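Local structure of metal-dependent phosphohydrolase, HDOD domain-containing (Geobacter sulfurreducens, 3HC1) at residues P30-R35 with E96-C101; S117-H122 with G155-N160; H218-V223 with N263-G268. The protein is of unknown function but binds two iron ions in a site of the HD-domain type, consistent with metal-dependent phosphohydrolase chemistry. All blocks are in the same frame, centred on the assembly; numbering follows the deposited sequence. Where two conformers were deposited one is given.

Contact 1: P30-R35 with E96-C101; sequences PDIVLR and EAIFTC
The helical turn that carries I98 and F99 against I32 and V33 is tied at E96 O, which accepts two bonds from T100. T100 OG1 donates to E96 O at 2.8 Å, and T100 N donates to E96 O at 3.1 Å. The two donors arrive from opposite faces of the carbonyl plane, and the hydroxyl lies 28° out of it. T100 OG1 is also bonded to Y146 OH, so the threonine joins its own helix to helix 142-150.

The contact itself is apolar. No hydrogen bond crosses it. V33 and F99 are nearest in backbone, with their CA atoms 5.6 Å apart. V33 CG1 meets the F99 ring obliquely, closest to CE1 at 3.5 Å. F99 has CG anti to its backbone N (chi1 -179°), and this swings the end of the ring nearer to V33 than its CB direction alone would bring it. The second pair is I32 and I98. I32 CD1 comes within 3.6 Å of I98 CG2, and the two side chains cross at about a right angle. With an alanine here in place of F99, V33 CG1 loses its ring partner, and a gap would probably open between helix 31-39 and V147 and L150.

This is buried helix-to-helix packing inside the HDOD domain. Helix 31-39 lies against the middle of helix 82-108. F99 continues onto helix 142-150, while I32 and I98 both reach helix 47-54. I98 also touches V64 of helix 58-69.

Contact 2: S117-H122 with G155-N160; sequences STLWAH and GEVFIN. With FE (Fe (III) ion), chain C.
The helical segments that bring L119 to V157 run nearly antiparallel, at 174°. Their axes come within 10.7 Å, and the nearest CA atoms, those of L119 and V157, are 7.1 Å apart. They belong to the all-helical HD-domain core. Helix 116-136 supplies H122, the first histidine of the H...HD...D pattern, and helix 154-162 follows directly on H152 and D153.

L119 reaches across from its helix toward 155-160. It has two conformers; the contacts of CD2 belong to one of them and are to that extent less certain. Its CG stands anti to the carbonyl carbon (chi1 -85°), and its branch CD2 does the touching. CD2 lies 3.7 Å from E156 O and 3.9 Å from V157 CG2. N160 ND2 is a further neighbour, 4.1 Å from L119 CD2. The methyl thus sits on the backbone and side chains of one helical turn. No hydrogen bond crosses. Both amide atoms of N160 are bonded outside the two segments, OD1 to L114 N. E156 sets out toward L119 but bends at chi2 (-75°), and its carboxylate end leads away, near H193.

H122 serves the metal. Its ND1 is bonded to L246 O, which helps fix the turn of the ring. H152, D153, D238 and E249 complete the protein ligands of this iron, and a water is also bound, 2.0 Å from the iron. H122 NE2 binds the iron at 2.2 Å, and the ring carbons CD2 and CE1 of H122 both lie 3.2 Å from the metal, so the ring meets it squarely.

Contact 3: H218-V223 with N263-G268; sequences HDIEAV and NHPSWG. With FE (Fe (III) ion), chain B.
I220 and P265 lie side by side, their side chains running in opposed directions. I220 CG2 is the atom that meets P265, 4.0 Å from its CG. The same methyl is 4.0 Å from S266 OG. I220 has CG1 anti to the backbone N (chi1 -172°), which leaves CG2 between N and the carbonyl carbon, facing P265. E221 comes to the proline differently. Its extended chain crosses the ring at about a right angle, and OE2 ends 4.0 Å from P265 CB on the exposed side of the contact.

The contact joins the loop after helix 208-216 to the turn entering helix 266-273. I220 also packs on V231 and A232 of helix 229-243. D219 OD1 accepts from E221 N in an Asx turn, met from above the carboxylate plane. H264 ND1 accepts from S266 N at 3.0 Å, nearly in the ring plane, a capping bond. The proton of a neutral H264 ring would then sit on NE2, consistent with its weak hydrogen bond to E239 OE1. P265 CD lies above one face of that ring, offset toward its edge atoms.

H218, which opens 218-223, binds an iron through NE2 at 2.2 Å. H193, H217, D153 and E249 are its protein co-ligands.

No hydrogen bond joins the segments. S266 OG is satisfied by A232 O, and the I220 methyl only packs against it. The contact therefore rests on van der Waals packing.

How the contacts relate
From the N terminus the three contacts come in series, and none nests in or crosses another. Contact 1 closes a loop of 60 residues, mostly helix, between helix 31-39 and helix 82-108. The next helix, 116-136, opens contact 2, which closes after 32 residues on helix 154-162. These two contacts touch, with T100 O 3.8 Å from W120 CH2. Contact 3 closes 39 residues, from the loop after helix 208-216 to helix 266-273. It lies across the chain's centre from contact 1, about 28 Å between centres. Contacts 2 and 3 do not touch, but each supplies a histidine to a different iron of the pair, and one water binds both metals and so bridges them.

Contact 1: P30-R35 with E96-C101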
ATOM      1  N   PRO A  30     -10.038 -11.070  -4.561  1.00 36.44           N
ATOM      2  CA  PRO A  30     -10.717 -12.169  -3.825  1.00 36.64           C
ATOM      3  C   PRO A  30     -11.710 -11.713  -2.774  1.00 35.25           C
ATOM      4  O   PRO A  30     -11.518 -10.653  -2.139  1.00 33.02           O
ATOM      5  CB  PRO A  30      -9.552 -12.872  -3.123  1.00 36.56           C
ATOM      6  CG  PRO A  30      -8.407 -12.677  -4.040  1.00 39.68           C
ATOM      7  CD  PRO A  30      -8.608 -11.368  -4.752  1.00 38.34           C
ATOM      8  N   ASP A  31     -12.752 -12.508  -2.546  1.00 34.01           N
ATOM      9  CA  ASP A  31     -13.688 -12.203  -1.457  1.00 34.98           C
ATOM     10  C   ASP A  31     -12.984 -12.100  -0.112  1.00 30.44           C
ATOM     11  O   ASP A  31     -13.422 -11.328   0.772  1.00 29.37           O
ATOM     12  CB  ASP A  31     -14.829 -13.228  -1.376  1.00 36.30           C
ATOM     13  CG  ASP A  31     -15.747 -13.134  -2.561  1.00 51.02           C
ATOM     14  OD1 ASP A  31     -15.356 -13.617  -3.656  1.00 67.18           O
ATOM     15  OD2 ASP A  31     -16.834 -12.535  -2.417  1.00 67.58           O
ATOM     16  N   ILE A  32     -11.907 -12.865   0.054  1.00 29.03           N
ATOM     17  CA  ILE A  32     -11.195 -12.867   1.350  1.00 30.30           C
ATOM     18  C   ILE A  32     -10.557 -11.491   1.650  1.00 28.28           C
ATOM     19  O   ILE A  32     -10.490 -11.048   2.809  1.00 30.01           O
ATOM     20  CB  ILE A  32     -10.176 -14.052   1.479  1.00 28.24           C
ATOM     21  CG1 ILE A  32      -9.794 -14.271   2.962  1.00 31.21           C
ATOM     22  CG2 ILE A  32      -8.986 -13.863   0.590  1.00 27.68           C
ATOM     23  CD1 ILE A  32      -9.203 -15.643   3.276  1.00 23.10           C
ATOM     24  N   VAL A  33     -10.108 -10.828   0.590  1.00 31.62           N
ATOM     25  CA  VAL A  33      -9.517  -9.489   0.670  1.00 30.80           C
ATOM     26  C   VAL A  33     -10.596  -8.483   1.073  1.00 33.64           C
ATOM     27  O   VAL A  33     -10.428  -7.760   2.057  1.00 36.12           O
ATOM     28  CB  VAL A  33      -8.747  -9.147  -0.658  1.00 31.02           C
ATOM     29  CG1 VAL A  33      -8.387  -7.682  -0.750  1.00 27.46           C
ATOM     30  CG2 VAL A  33      -7.499  -9.945  -0.755  1.00 29.49           C
ATOM     31  N   LEU A  34     -11.746  -8.501   0.401  1.00 33.72           N
ATOM     32  CA  LEU A  34     -12.890  -7.658   0.810  1.00 37.47           C
ATOM     33  C   LEU A  34     -13.408  -8.032   2.211  1.00 33.33           C
ATOM     34  O   LEU A  34     -13.715  -7.146   3.028  1.00 37.03           O
ATOM     35  CB  LEU A  34     -14.039  -7.681  -0.262  1.00 38.74           C
ATOM     36  CG  LEU A  34     -15.322  -6.806  -0.044  1.00 46.04           C
ATOM     37  CD1 LEU A  34     -15.107  -5.317  -0.381  1.00 44.24           C
ATOM     38  CD2 LEU A  34     -16.561  -7.322  -0.826  1.00 43.31           C
ATOM     39  N   ARG A  35     -13.462  -9.322   2.529  1.00 34.25           N
ATOM     40  CA  ARG A  35     -13.947  -9.753   3.861  1.00 32.98           C
ATOM     41  C   ARG A  35     -13.024  -9.215   4.953  1.00 32.84           C
ATOM     42  O   ARG A  35     -13.474  -8.560   5.903  1.00 30.83           O
ATOM     43  CB  ARG A  35     -14.065 -11.289   3.949  1.00 35.87           C
ATOM     44  CG  ARG A  35     -14.619 -11.814   5.300  1.00 32.98           C
ATOM     45  N   GLU A  96      -3.387  -9.852   8.427  1.00 21.86           N
ATOM     46  CA  GLU A  96      -2.388  -9.155   7.636  1.00 19.20           C
ATOM     47  C   GLU A  96      -1.680 -10.064   6.676  1.00 18.06           C
ATOM     48  O   GLU A  96      -1.492  -9.717   5.533  1.00 19.80           O
ATOM     49  CB  GLU A  96      -1.326  -8.537   8.544  1.00 20.89           C
ATOM     50  CG  GLU A  96      -0.403  -7.608   7.829  1.00 18.91           C
ATOM     51  CD  GLU A  96       0.536  -6.883   8.765  1.00 19.03           C
ATOM     52  OE1 GLU A  96       0.051  -6.078   9.600  1.00 24.78           O
ATOM     53  OE2 GLU A  96       1.765  -7.100   8.646  1.00 21.77           O
ATOM     54  N   ALA A  97      -1.248 -11.221   7.155  1.00 18.31           N
ATOM     55  CA  ALA A  97      -0.516 -12.180   6.314  1.00 17.87           C
ATOM     56  C   ALA A  97      -1.429 -12.741   5.203  1.00 20.92           C
ATOM     57  O   ALA A  97      -1.008 -12.892   4.041  1.00 21.58           O
ATOM     58  CB  ALA A  97       0.066 -13.309   7.165  1.00 18.59           C
ATOM     59  N   ILE A  98      -2.661 -13.083   5.567  1.00 21.35           N
ATOM     60  CA  ILE A  98      -3.648 -13.603   4.586  1.00 22.47           C
ATOM     61  C   ILE A  98      -3.956 -12.540   3.496  1.00 21.29           C
ATOM     62  O   ILE A  98      -3.938 -12.826   2.280  1.00 21.39           O
ATOM     63  CB  ILE A  98      -4.961 -14.092   5.279  1.00 22.46           C
ATOM     64  CG1 ILE A  98      -4.678 -15.341   6.144  1.00 18.28           C
ATOM     65  CG2 ILE A  98      -5.996 -14.453   4.235  1.00 27.92           C
ATOM     66  CD1 ILE A  98      -5.874 -15.863   6.914  1.00 19.46           C
ATOM     67  N   PHE A  99      -4.224 -11.327   3.958  1.00 17.80           N
ATOM     68  CA  PHE A  99      -4.472 -10.229   3.059  1.00 19.31           C
ATOM     69  C   PHE A  99      -3.342 -10.095   2.024  1.00 20.22           C
ATOM     70  O   PHE A  99      -3.596 -10.001   0.832  1.00 17.88           O
ATOM     71  CB  PHE A  99      -4.624  -8.928   3.846  1.00 18.68           C
ATOM     72  CG  PHE A  99      -4.913  -7.752   2.987  1.00 22.48           C
ATOM     73  CD1 PHE A  99      -6.217  -7.452   2.635  1.00 27.88           C
ATOM     74  CD2 PHE A  99      -3.888  -6.950   2.529  1.00 30.09           C
ATOM     75  CE1 PHE A  99      -6.488  -6.362   1.831  1.00 33.97           C
ATOM     76  CE2 PHE A  99      -4.165  -5.851   1.714  1.00 29.91           C
ATOM     77  CZ  PHE A  99      -5.463  -5.575   1.381  1.00 22.06           C
ATOM     78  N   THR A 100      -2.110 -10.135   2.514  1.00 19.61           N
ATOM     79  CA  THR A 100      -0.897  -9.994   1.694  1.00 20.88           C
ATOM     80  C   THR A 100      -0.758 -11.129   0.691  1.00 21.39           C
ATOM     81  O   THR A 100      -0.438 -10.909  -0.478  1.00 20.81           O
ATOM     82  CB  THR A 100       0.347  -9.902   2.634  1.00 19.39           C
ATOM     83  OG1 THR A 100       0.170  -8.753   3.483  1.00 20.53           O
ATOM     84  CG2 THR A 100       1.652  -9.780   1.864  1.00 17.37           C
ATOM     85  N   CYS A 101      -0.997 -12.356   1.160  1.00 21.05           N
ATOM     86  CA  CYS A 101      -0.803 -13.526   0.321  1.00 20.91           C
ATOM     87  C   CYS A 101      -1.871 -13.689  -0.695  1.00 17.95           C
ATOM     88  O   CYS A 101      -1.615 -14.306  -1.698  1.00 22.19           O
ATOM     89  CB  CYS A 101      -0.685 -14.801   1.153  1.00 19.25           C
ATOM     90  SG  CYS A 101       0.809 -14.735   2.144  1.00 26.10           S
TER

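Contact 2: S117-H122 with G155-N160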
ATOM      1  N   SER A 117       7.219  -6.819 -10.566  1.00 17.71           N
ATOM      2  CA  SER A 117       7.958  -6.751  -9.308  1.00 19.39           C
ATOM      3  C   SER A 117       8.177  -5.335  -8.826  1.00 17.31           C
ATOM      4  O   SER A 117       8.329  -5.118  -7.645  1.00 17.98           O
ATOM      5  CB  SER A 117       9.344  -7.379  -9.477  1.00 22.45           C
ATOM      6  OG  SER A 117      10.076  -6.645 -10.435  1.00 23.79           O
ATOM      7  N   THR A 118       8.257  -4.391  -9.743  1.00 15.79           N
ATOM      8  CA  THR A 118       8.436  -2.974  -9.387  1.00 16.48           C
ATOM      9  C   THR A 118       7.255  -2.438  -8.542  1.00 15.62           C
ATOM     10  O   THR A 118       7.431  -1.807  -7.495  1.00 15.89           O
ATOM     11  CB  THR A 118       8.638  -2.165 -10.708  1.00 15.94           C
ATOM     12  OG1 THR A 118       9.817  -2.675 -11.316  1.00 18.57           O
ATOM     13  CG2 THR A 118       8.845  -0.643 -10.488  1.00 13.74           C
ATOM     14  N   LEU A 119       6.057  -2.721  -9.024  1.00 14.76           N
ATOM     15  CA  LEU A 119       4.858  -2.231  -8.367  0.50 15.66           C
ATOM     16  C   LEU A 119       4.629  -2.964  -7.049  1.00 14.64           C
ATOM     17  O   LEU A 119       4.265  -2.343  -6.070  1.00 15.73           O
ATOM     18  CB  LEU A 119       3.640  -2.323  -9.303  0.50 17.91           C
ATOM     19  CG  LEU A 119       3.518  -1.095 -10.237  0.50 19.94           C
ATOM     20  CD1 LEU A 119       4.753  -0.858 -11.123  0.50 24.87           C
ATOM     21  CD2 LEU A 119       2.266  -1.200 -11.091  0.50 28.46           C
ATOM     22  N   TRP A 120       4.839  -4.274  -7.032  1.00 14.02           N
ATOM     23  CA  TRP A 120       4.687  -5.035  -5.817  1.00 15.47           C
ATOM     24  C   TRP A 120       5.668  -4.634  -4.705  1.00 13.47           C
ATOM     25  O   TRP A 120       5.264  -4.366  -3.566  1.00 16.27           O
ATOM     26  CB  TRP A 120       4.787  -6.542  -6.126  1.00 14.29           C
ATOM     27  CG  TRP A 120       4.835  -7.409  -4.896  1.00 16.86           C
ATOM     28  CD1 TRP A 120       5.893  -8.135  -4.436  1.00 17.39           C
ATOM     29  CD2 TRP A 120       3.741  -7.678  -4.007  1.00 17.46           C
ATOM     30  NE1 TRP A 120       5.527  -8.831  -3.300  1.00 25.38           N
ATOM     31  CE2 TRP A 120       4.214  -8.546  -3.009  1.00 23.36           C
ATOM     32  CE3 TRP A 120       2.424  -7.220  -3.934  1.00 17.75           C
ATOM     33  CZ2 TRP A 120       3.402  -8.989  -1.951  1.00 20.18           C
ATOM     34  CZ3 TRP A 120       1.623  -7.644  -2.906  1.00 19.70           C
ATOM     35  CH2 TRP A 120       2.118  -8.557  -1.922  1.00 17.66           C
ATOM     36  N   ALA A 121       6.948  -4.597  -5.033  1.00 15.73           N
ATOM     37  CA  ALA A 121       7.981  -4.274  -4.058  1.00 18.75           C
ATOM     38  C   ALA A 121       7.719  -2.899  -3.424  1.00 16.71           C
ATOM     39  O   ALA A 121       7.795  -2.722  -2.204  1.00 15.50           O
ATOM     40  CB  ALA A 121       9.440  -4.344  -4.716  1.00 18.33           C
ATOM     41  N   HIS A 122       7.394  -1.923  -4.261  1.00 15.62           N
ATOM     42  CA  HIS A 122       7.082  -0.575  -3.777  1.00 16.61           C
ATOM     43  C   HIS A 122       5.834  -0.560  -2.853  1.00 16.40           C
ATOM     44  O   HIS A 122       5.811   0.110  -1.808  1.00 17.41           O
ATOM     45  CB  HIS A 122       6.824   0.356  -4.976  1.00 14.65           C
ATOM     46  CG  HIS A 122       6.240   1.681  -4.590  1.00 16.68           C
ATOM     47  ND1 HIS A 122       6.929   2.599  -3.830  1.00 15.18           N
ATOM     48  CD2 HIS A 122       5.012   2.211  -4.805  1.00 19.85           C
ATOM     49  CE1 HIS A 122       6.173   3.670  -3.653  1.00 15.91           C
ATOM     50  NE2 HIS A 122       4.996   3.456  -4.219  1.00 16.70           N
ATOM     51  N   GLY A 155      -4.245   1.808  -8.494  1.00 16.08           N
ATOM     52  CA  GLY A 155      -4.494   2.451  -9.781  1.00 18.30           C
ATOM     53  C   GLY A 155      -3.404   2.318 -10.834  1.00 19.17           C
ATOM     54  O   GLY A 155      -3.733   2.279 -12.023  1.00 19.49           O
ATOM     55  N   GLU A 156      -2.142   2.305 -10.410  1.00 14.64           N
ATOM     56  CA  GLU A 156      -0.988   2.092 -11.322  1.00 17.79           C
ATOM     57  C   GLU A 156      -0.975   0.657 -11.772  1.00 15.82           C
ATOM     58  O   GLU A 156      -0.599   0.372 -12.902  1.00 16.94           O
ATOM     59  CB  GLU A 156       0.378   2.378 -10.673  1.00 15.53           C
ATOM     60  CG  GLU A 156       0.657   3.758 -10.261  1.00 31.65           C
ATOM     61  CD  GLU A 156       0.958   4.693 -11.427  1.00 32.04           C
ATOM     62  OE1 GLU A 156       0.151   4.736 -12.358  1.00 34.79           O
ATOM     63  OE2 GLU A 156       1.996   5.380 -11.386  1.00 36.57           O
ATOM     64  N   VAL A 157      -1.403  -0.254 -10.900  1.00 19.01           N
ATOM     65  CA  VAL A 157      -1.540  -1.629 -11.267  1.00 18.51           C
ATOM     66  C   VAL A 157      -2.566  -1.741 -12.365  1.00 20.05           C
ATOM     67  O   VAL A 157      -2.345  -2.390 -13.373  1.00 17.42           O
ATOM     68  CB  VAL A 157      -1.927  -2.555 -10.074  1.00 18.53           C
ATOM     69  CG1 VAL A 157      -2.240  -3.965 -10.584  1.00 17.74           C
ATOM     70  CG2 VAL A 157      -0.768  -2.610  -9.100  1.00 16.55           C
ATOM     71  N   PHE A 158      -3.684  -1.055 -12.195  1.00 20.05           N
ATOM     72  CA  PHE A 158      -4.704  -1.059 -13.222  1.00 18.25           C
ATOM     73  C   PHE A 158      -4.231  -0.504 -14.542  1.00 17.56           C
ATOM     74  O   PHE A 158      -4.466  -1.110 -15.573  1.00 17.55           O
ATOM     75  CB  PHE A 158      -5.924  -0.252 -12.767  1.00 23.17           C
ATOM     76  CG  PHE A 158      -6.956  -0.127 -13.826  1.00 23.00           C
ATOM     77  CD1 PHE A 158      -7.846  -1.155 -14.034  1.00 30.01           C
ATOM     78  CD2 PHE A 158      -6.993   0.982 -14.661  1.00 21.76           C
ATOM     79  CE1 PHE A 158      -8.793  -1.055 -15.028  1.00 31.31           C
ATOM     80  CE2 PHE A 158      -7.938   1.065 -15.648  1.00 23.73           C
ATOM     81  CZ  PHE A 158      -8.821   0.046 -15.830  1.00 26.45           C
ATOM     82  N   ILE A 159      -3.622   0.688 -14.532  1.00 15.50           N
ATOM     83  CA  ILE A 159      -3.223   1.311 -15.771  1.00 16.57           C
ATOM     84  C   ILE A 159      -2.144   0.439 -16.464  1.00 17.60           C
ATOM     85  O   ILE A 159      -2.170   0.292 -17.698  1.00 18.77           O
ATOM     86  CB  ILE A 159      -2.696   2.729 -15.554  1.00 17.42           C
ATOM     87  CG1 ILE A 159      -3.788   3.618 -14.931  1.00 19.20           C
ATOM     88  CG2 ILE A 159      -2.162   3.366 -16.831  1.00 21.59           C
ATOM     89  CD1 ILE A 159      -3.254   4.965 -14.549  1.00 18.87           C
ATOM     90  N   ASN A 160      -1.206  -0.078 -15.656  1.00 13.89           N
ATOM     91  CA  ASN A 160      -0.054  -0.877 -16.149  1.00 14.42           C
ATOM     92  C   ASN A 160      -0.536  -2.146 -16.856  1.00 14.77           C
ATOM     93  O   ASN A 160      -0.070  -2.469 -17.943  1.00 15.89           O
ATOM     94  CB  ASN A 160       0.917  -1.227 -15.006  1.00 13.64           C
ATOM     95  CG  ASN A 160       2.199  -1.923 -15.511  1.00 15.69           C
ATOM     96  OD1 ASN A 160       2.799  -1.527 -16.535  1.00 17.18           O
ATOM     97  ND2 ASN A 160       2.612  -2.944 -14.806  1.00 13.35           N
TER
HETATM   98 FE    FE C 306       3.422   4.991  -4.476  1.00 19.20          FE
HETATM   99  O   HOH W   1       2.270   6.609  -4.570  1.00 15.87           O

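Contact 3: H218-V223 with N263-G268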
ATOM      1  N   HIS A 218      -0.710  11.388  -2.745  1.00 17.08           N
ATOM      2  CA  HIS A 218       0.329  12.304  -3.279  1.00 19.78           C
ATOM      3  C   HIS A 218       0.189  13.740  -2.793  1.00 22.43           C
ATOM      4  O   HIS A 218       1.024  14.554  -3.119  1.00 24.69           O
ATOM      5  CB  HIS A 218       0.415  12.240  -4.832  1.00 17.39           C
ATOM      6  CG  HIS A 218       0.993  10.958  -5.336  1.00 15.61           C
ATOM      7  ND1 HIS A 218       2.348  10.701  -5.297  1.00 12.33           N
ATOM      8  CD2 HIS A 218       0.418   9.847  -5.881  1.00 15.75           C
ATOM      9  CE1 HIS A 218       2.574   9.472  -5.739  1.00 14.82           C
ATOM     10  NE2 HIS A 218       1.431   8.936  -6.136  1.00  8.10           N
ATOM     11  N   ASP A 219      -0.841  14.063  -1.997  1.00 20.39           N
ATOM     12  CA  ASP A 219      -0.890  15.356  -1.319  1.00 19.08           C
ATOM     13  C   ASP A 219      -1.779  15.317  -0.095  1.00 17.10           C
ATOM     14  O   ASP A 219      -2.979  15.550  -0.183  1.00 18.74           O
ATOM     15  CB  ASP A 219      -1.347  16.456  -2.236  1.00 23.20           C
ATOM     16  CG  ASP A 219      -1.199  17.857  -1.601  1.00 21.99           C
ATOM     17  OD1 ASP A 219      -0.568  18.040  -0.506  1.00 27.47           O
ATOM     18  OD2 ASP A 219      -1.739  18.761  -2.229  1.00 29.65           O
ATOM     19  N   ILE A 220      -1.166  14.993   1.032  1.00 19.75           N
ATOM     20  CA  ILE A 220      -1.881  14.876   2.318  1.00 21.24           C
ATOM     21  C   ILE A 220      -2.662  16.155   2.641  1.00 20.30           C
ATOM     22  O   ILE A 220      -3.702  16.094   3.275  1.00 18.47           O
ATOM     23  CB  ILE A 220      -0.917  14.462   3.441  1.00 20.71           C
ATOM     24  CG1 ILE A 220      -1.671  14.140   4.748  1.00 25.32           C
ATOM     25  CG2 ILE A 220       0.163  15.526   3.674  1.00 18.09           C
ATOM     26  CD1 ILE A 220      -2.804  13.098   4.584  1.00 16.94           C
ATOM     27  N   GLU A 221      -2.185  17.306   2.158  1.00 22.38           N
ATOM     28  CA  GLU A 221      -2.787  18.582   2.480  1.00 23.60           C
ATOM     29  C   GLU A 221      -4.141  18.770   1.832  1.00 23.70           C
ATOM     30  O   GLU A 221      -4.916  19.625   2.289  1.00 24.66           O
ATOM     31  CB  GLU A 221      -1.817  19.758   2.212  1.00 23.40           C
ATOM     32  CG  GLU A 221      -0.476  19.562   3.000  1.00 34.02           C
ATOM     33  CD  GLU A 221       0.435  20.769   3.015  1.00 38.05           C
ATOM     34  OE1 GLU A 221       1.035  21.077   1.973  1.00 51.39           O
ATOM     35  OE2 GLU A 221       0.565  21.388   4.085  1.00 43.44           O
ATOM     36  N   ALA A 222      -4.462  17.953   0.831  1.00 21.58           N
ATOM     37  CA  ALA A 222      -5.817  17.910   0.206  1.00 20.69           C
ATOM     38  C   ALA A 222      -6.928  17.159   0.985  1.00 18.73           C
ATOM     39  O   ALA A 222      -8.072  17.290   0.632  1.00 20.89           O
ATOM     40  CB  ALA A 222      -5.736  17.299  -1.224  1.00 20.56           C
ATOM     41  N   VAL A 223      -6.605  16.342   1.970  1.00 20.53           N
ATOM     42  CA  VAL A 223      -7.612  15.523   2.647  1.00 18.21           C
ATOM     43  C   VAL A 223      -8.621  16.532   3.298  1.00 19.72           C
ATOM     44  O   VAL A 223      -8.208  17.421   4.013  1.00 17.56           O
ATOM     45  CB  VAL A 223      -6.982  14.511   3.655  1.00 18.72           C
ATOM     46  CG1 VAL A 223      -8.041  13.649   4.338  1.00 18.83           C
ATOM     47  CG2 VAL A 223      -6.009  13.542   2.943  1.00 17.09           C
ATOM     48  N   ASN A 263      10.581  17.256   8.205  1.00 14.08           N
ATOM     49  CA  ASN A 263       9.630  18.371   8.150  1.00 16.83           C
ATOM     50  C   ASN A 263       8.329  18.055   7.371  1.00 17.20           C
ATOM     51  O   ASN A 263       7.482  18.929   7.168  1.00 18.34           O
ATOM     52  CB  ASN A 263      10.285  19.591   7.461  1.00 16.83           C
ATOM     53  CG  ASN A 263      11.521  20.081   8.177  1.00 22.61           C
ATOM     54  OD1 ASN A 263      11.733  19.772   9.320  1.00 23.39           O
ATOM     55  ND2 ASN A 263      12.361  20.808   7.476  1.00 35.46           N
ATOM     56  N   HIS A 264       8.176  16.818   6.939  1.00 16.46           N
ATOM     57  CA  HIS A 264       7.031  16.406   6.115  1.00 15.36           C
ATOM     58  C   HIS A 264       5.677  16.782   6.768  1.00 18.04           C
ATOM     59  O   HIS A 264       5.529  16.654   7.980  1.00 17.29           O
ATOM     60  CB  HIS A 264       7.096  14.907   5.882  1.00 13.63           C
ATOM     61  CG  HIS A 264       6.187  14.403   4.782  1.00 12.20           C
ATOM     62  ND1 HIS A 264       4.833  14.210   4.963  1.00 14.45           N
ATOM     63  CD2 HIS A 264       6.464  13.948   3.540  1.00 14.26           C
ATOM     64  CE1 HIS A 264       4.305  13.727   3.848  1.00 18.71           C
ATOM     65  NE2 HIS A 264       5.274  13.562   2.966  1.00 19.07           N
ATOM     66  N   PRO A 265       4.711  17.250   5.959  1.00 18.06           N
ATOM     67  CA  PRO A 265       3.426  17.689   6.515  1.00 20.78           C
ATOM     68  C   PRO A 265       2.595  16.607   7.207  1.00 16.04           C
ATOM     69  O   PRO A 265       1.693  16.936   7.996  1.00 18.82           O
ATOM     70  CB  PRO A 265       2.683  18.248   5.285  1.00 20.65           C
ATOM     71  CG  PRO A 265       3.421  17.792   4.108  1.00 22.51           C
ATOM     72  CD  PRO A 265       4.830  17.608   4.531  1.00 18.19           C
ATOM     73  N   SER A 266       2.888  15.340   6.933  1.00 15.70           N
ATOM     74  CA  SER A 266       2.146  14.256   7.550  1.00 17.94           C
ATOM     75  C   SER A 266       2.307  14.250   9.069  1.00 17.66           C
ATOM     76  O   SER A 266       1.399  13.839   9.754  1.00 13.90           O
ATOM     77  CB  SER A 266       2.554  12.896   7.014  1.00 17.18           C
ATOM     78  OG  SER A 266       2.057  12.679   5.727  1.00 18.03           O
ATOM     79  N   TRP A 267       3.458  14.689   9.575  1.00 17.82           N
ATOM     80  CA  TRP A 267       3.728  14.615  11.005  1.00 19.53           C
ATOM     81  C   TRP A 267       2.731  15.475  11.766  1.00 20.00           C
ATOM     82  O   TRP A 267       2.165  15.005  12.716  1.00 17.28           O
ATOM     83  CB  TRP A 267       5.173  14.991  11.364  1.00 20.30           C
ATOM     84  CG  TRP A 267       6.146  14.109  10.779  1.00 14.06           C
ATOM     85  CD1 TRP A 267       7.130  14.449   9.900  1.00 14.18           C
ATOM     86  CD2 TRP A 267       6.226  12.692  10.949  1.00 13.55           C
ATOM     87  NE1 TRP A 267       7.838  13.328   9.534  1.00 12.69           N
ATOM     88  CE2 TRP A 267       7.305  12.239  10.173  1.00 14.65           C
ATOM     89  CE3 TRP A 267       5.536  11.768  11.753  1.00 15.49           C
ATOM     90  CZ2 TRP A 267       7.697  10.883  10.138  1.00 19.39           C
ATOM     91  CZ3 TRP A 267       5.890  10.439  11.701  1.00 17.42           C
ATOM     92  CH2 TRP A 267       6.962   9.996  10.895  1.00 23.23           C
ATOM     93  N   GLY A 268       2.497  16.718  11.320  1.00 20.39           N
ATOM     94  CA  GLY A 268       1.437  17.545  11.864  1.00 19.77           C
ATOM     95  C   GLY A 268       0.025  16.961  11.728  1.00 20.48           C
ATOM     96  O   GLY A 268      -0.810  17.098  12.636  1.00 18.38           O
TER
HETATM   97 FE    FE B 305       1.112   6.766  -6.057  1.00 14.71          FE
HETATM   98  O   HOH W   1       2.270   6.609  -4.570  1.00 15.87           O